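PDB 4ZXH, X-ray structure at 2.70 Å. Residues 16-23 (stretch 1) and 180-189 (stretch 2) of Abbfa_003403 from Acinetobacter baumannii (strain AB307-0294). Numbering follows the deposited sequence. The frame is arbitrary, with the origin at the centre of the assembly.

Stretch 1 (16-23) RHAISSEQ
Stretch 2 (180-189) FVQYADKQQS

Stretch 1 runs as a strand through Arg16 and His17, passes Ile19 and Ser20 in extended conformation (phi/psi near -90/160), and turns at Ser21 into a weakly bonded helix. Stretch 2 enters already helical at Phe180, and the helix carries the contact residues from Val181 onward, with phi between -50° and -69°, psi mostly between -34° and -54° and relaxing to -26° at Gln187. The strand and helix axes approach to 7.3 Å, and their N-to-C directions make an angle of 58°. The register follows from the nearest CA atoms: His17 CA lies 6.5 Å from Val181 CA, Ala18 CA 5.7 Å from Asp185 CA, and Ser20 CA only 4.6 Å from Ala184 CA. Together the two stretches bury 505 Å².

Asp185 anchors the strand with both carboxylate oxygens. Its chi1 of -79° (m) and chi2 of -4° bring the end of the side chain nearer the strand, although its CA-to-CB bond points sideways. Asp185 OD1 accepts from Ala18 N at 3.1 Å and 168°, while Asp185 OD2 accepts from His17 ND1 at 3.1 Å and 154°. A short acid suits this place because one planar group meets a backbone amide and an imidazole together. His17 adopts chi1 -49° (m) and chi2 -80°, which puts the carboxylate near its ring plane at the edge and leaves a face for Val181. There Val181 CG1 sits 3.4 Å from the centroid of the His17 ring, 19° off the normal, in a CH-pi contact; the valine chi1 of 145° lies between wells.

The tightest backbone approach is served by alanine. Ala184 points its methyl toward stretch 1, with Ala184 CB 3.5 Å from Ala18 O and 3.9 Å from Ser20 N, so a small side chain packs directly on the peptide backbone. Ala18 likewise faces the helix, its CB 3.9 Å from Gln188 NE2. Ile19 points away from the helix and is buried, with chi1 62° (p) and chi2 167° (t).

Beyond Ala184, Gln187 extends through chi1 -163° and chi2 -166° (both t), with chi3 9°. This reach carries Gln187 OE1 to Ser21 N, a hydrogen bond of 3.1 Å and 154° that satisfies an amide at the start of the helical turn. Gln187 OE1 also lies 3.3 Å from Ser20 CB. Ser20, buried, occupies the N-cap: its chi1 of 66° (p) turns Ser20 OG back to accept weakly from Gln23 N at 3.2 Å. Gln23 (chi1 -86°, m; chi2 174°, t; chi3 -51°) reciprocates, its OE1 taking Ser20 N at 3.0 Å and 174°.

Tyr183 closes the contact. With chi1 -177° (t) and chi2 84°, its sideways CA-to-CB bond still lets the ring reach stretch 1, where Tyr183 OH donates to Glu22 OE2 at 2.8 Å. Glu22 meets it by folding, with chi1 -64° (m), chi2 87° (p) and chi3 -29°. The phenol supplies both the length to span the gap and a donor for the carboxylate, whose OE2 lies near the ring plane at its edge.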

# COMPACT_ATOMS: atom_id res chain seq x y z
N ARG A 16 -24.90 20.20 -25.74
CA ARG A 16 -24.49 19.35 -24.61
C ARG A 16 -24.64 17.86 -24.93
O ARG A 16 -25.70 17.44 -25.38
CB ARG A 16 -25.30 19.69 -23.37
CG ARG A 16 -25.22 21.15 -22.96
CD ARG A 16 -25.74 21.43 -21.55
NE ARG A 16 -25.30 22.75 -21.12
CZ ARG A 16 -24.30 22.96 -20.27
NH1 ARG A 16 -23.67 21.92 -19.74
NH2 ARG A 16 -23.94 24.20 -19.93
N HIS A 17 -23.61 17.07 -24.68
CA HIS A 17 -23.71 15.63 -24.92
C HIS A 17 -23.14 14.79 -23.78
O HIS A 17 -22.53 15.31 -22.83
CB HIS A 17 -23.00 15.28 -26.22
CG HIS A 17 -23.40 16.16 -27.35
ND1 HIS A 17 -24.57 15.98 -28.05
CD2 HIS A 17 -22.82 17.27 -27.87
CE1 HIS A 17 -24.68 16.92 -28.98
NE2 HIS A 17 -23.62 17.72 -28.89
N ALA A 18 -23.36 13.48 -23.86
CA ALA A 18 -22.77 12.54 -22.94
C ALA A 18 -21.33 12.25 -23.35
O ALA A 18 -20.95 12.52 -24.49
CB ALA A 18 -23.57 11.27 -22.90
N ILE A 19 -20.52 11.73 -22.43
CA ILE A 19 -19.23 11.16 -22.82
C ILE A 19 -19.47 9.67 -23.03
O ILE A 19 -20.48 9.13 -22.59
CB ILE A 19 -18.11 11.39 -21.78
CG1 ILE A 19 -18.45 10.71 -20.46
CG2 ILE A 19 -17.90 12.85 -21.51
CD1 ILE A 19 -17.25 10.62 -19.51
N SER A 20 -18.54 9.03 -23.74
CA SER A 20 -18.60 7.59 -23.97
C SER A 20 -17.98 6.85 -22.81
O SER A 20 -17.23 7.43 -22.03
CB SER A 20 -17.85 7.23 -25.24
OG SER A 20 -16.47 7.49 -25.04
N SER A 21 -18.26 5.55 -22.70
CA SER A 21 -17.58 4.74 -21.69
C SER A 21 -16.06 4.62 -21.91
O SER A 21 -15.30 4.45 -20.95
CB SER A 21 -18.21 3.35 -21.64
OG SER A 21 -19.51 3.41 -21.08
N GLU A 22 -15.62 4.74 -23.17
CA GLU A 22 -14.19 4.73 -23.47
C GLU A 22 -13.50 5.98 -22.97
O GLU A 22 -12.28 6.01 -22.82
CB GLU A 22 -13.97 4.59 -24.97
CG GLU A 22 -14.45 3.29 -25.58
CD GLU A 22 -15.91 3.34 -25.97
OE1 GLU A 22 -16.66 4.10 -25.33
OE2 GLU A 22 -16.29 2.67 -26.95
N GLN A 23 -14.28 7.03 -22.73
CA GLN A 23 -13.75 8.29 -22.24
C GLN A 23 -13.76 8.38 -20.71
O GLN A 23 -12.92 9.04 -20.10
CB GLN A 23 -14.57 9.44 -22.82
CG GLN A 23 -14.14 9.94 -24.19
CD GLN A 23 -15.11 10.97 -24.72
OE1 GLN A 23 -16.32 10.75 -24.75
NE2 GLN A 23 -14.58 12.13 -25.10
N PHE A 180 -18.48 11.48 -33.13
CA PHE A 180 -18.21 11.03 -31.75
C PHE A 180 -19.38 11.28 -30.80
O PHE A 180 -19.63 10.52 -29.87
CB PHE A 180 -16.95 11.73 -31.19
CG PHE A 180 -17.13 13.21 -30.95
CD1 PHE A 180 -17.14 14.11 -32.03
CD2 PHE A 180 -17.30 13.71 -29.66
CE1 PHE A 180 -17.30 15.48 -31.81
CE2 PHE A 180 -17.46 15.08 -29.44
CZ PHE A 180 -17.46 15.97 -30.52
N VAL A 181 -20.08 12.36 -31.04
CA VAL A 181 -21.22 12.74 -30.24
C VAL A 181 -22.39 11.77 -30.44
O VAL A 181 -23.00 11.34 -29.46
CB VAL A 181 -21.63 14.18 -30.58
CG1 VAL A 181 -23.14 14.36 -30.51
CG2 VAL A 181 -20.91 15.14 -29.63
N GLN A 182 -22.71 11.44 -31.68
CA GLN A 182 -23.80 10.50 -31.94
C GLN A 182 -23.47 9.16 -31.28
O GLN A 182 -24.30 8.58 -30.59
CB GLN A 182 -24.04 10.32 -33.44
CG GLN A 182 -25.36 9.63 -33.75
CD GLN A 182 -25.69 9.59 -35.23
OE1 GLN A 182 -24.94 10.12 -36.06
NE2 GLN A 182 -26.82 8.98 -35.58
N TYR A 183 -22.23 8.70 -31.46
CA TYR A 183 -21.75 7.48 -30.84
C TYR A 183 -21.98 7.48 -29.32
O TYR A 183 -22.58 6.55 -28.78
CB TYR A 183 -20.27 7.29 -31.13
CG TYR A 183 -19.67 6.01 -30.58
CD1 TYR A 183 -19.77 4.82 -31.30
CD2 TYR A 183 -18.99 5.99 -29.37
CE1 TYR A 183 -19.23 3.64 -30.81
CE2 TYR A 183 -18.43 4.81 -28.87
CZ TYR A 183 -18.56 3.63 -29.60
OH TYR A 183 -18.02 2.45 -29.14
N ALA A 184 -21.51 8.53 -28.65
CA ALA A 184 -21.66 8.63 -27.20
C ALA A 184 -23.13 8.68 -26.79
O ALA A 184 -23.54 8.00 -25.84
CB ALA A 184 -20.92 9.84 -26.67
N ASP A 185 -23.92 9.46 -27.50
CA ASP A 185 -25.31 9.65 -27.13
C ASP A 185 -26.14 8.37 -27.33
O ASP A 185 -27.01 8.04 -26.52
CB ASP A 185 -25.91 10.82 -27.90
CG ASP A 185 -25.52 12.18 -27.29
OD1 ASP A 185 -24.86 12.19 -26.22
OD2 ASP A 185 -25.89 13.23 -27.86
N LYS A 186 -25.87 7.62 -28.40
CA LYS A 186 -26.56 6.35 -28.60
C LYS A 186 -26.18 5.34 -27.51
O LYS A 186 -27.00 4.53 -27.08
CB LYS A 186 -26.24 5.78 -30.00
CG LYS A 186 -26.96 6.52 -31.15
CD LYS A 186 -26.50 6.05 -32.53
N GLN A 187 -24.94 5.42 -27.04
CA GLN A 187 -24.41 4.48 -26.06
C GLN A 187 -25.11 4.66 -24.71
O GLN A 187 -25.20 3.73 -23.91
CB GLN A 187 -22.90 4.68 -25.92
CG GLN A 187 -22.15 3.55 -25.28
CD GLN A 187 -20.74 3.97 -24.87
OE1 GLN A 187 -20.41 5.15 -24.93
NE2 GLN A 187 -19.91 3.02 -24.47
N GLN A 188 -25.60 5.88 -24.49
CA GLN A 188 -26.24 6.31 -23.26
C GLN A 188 -27.67 5.75 -23.18
O GLN A 188 -28.26 5.66 -22.10
CB GLN A 188 -26.25 7.84 -23.20
CG GLN A 188 -26.64 8.48 -21.87
CD GLN A 188 -25.71 8.09 -20.73
OE1 GLN A 188 -26.16 7.88 -19.60
NE2 GLN A 188 -24.41 7.96 -21.03
N SER A 189 -28.21 5.34 -24.33
CA SER A 189 -29.53 4.70 -24.38
C SER A 189 -29.42 3.21 -24.05
O SER A 189 -30.35 2.62 -23.49
CB SER A 189 -30.15 4.86 -25.77
OG SER A 189 -29.96 6.18 -26.25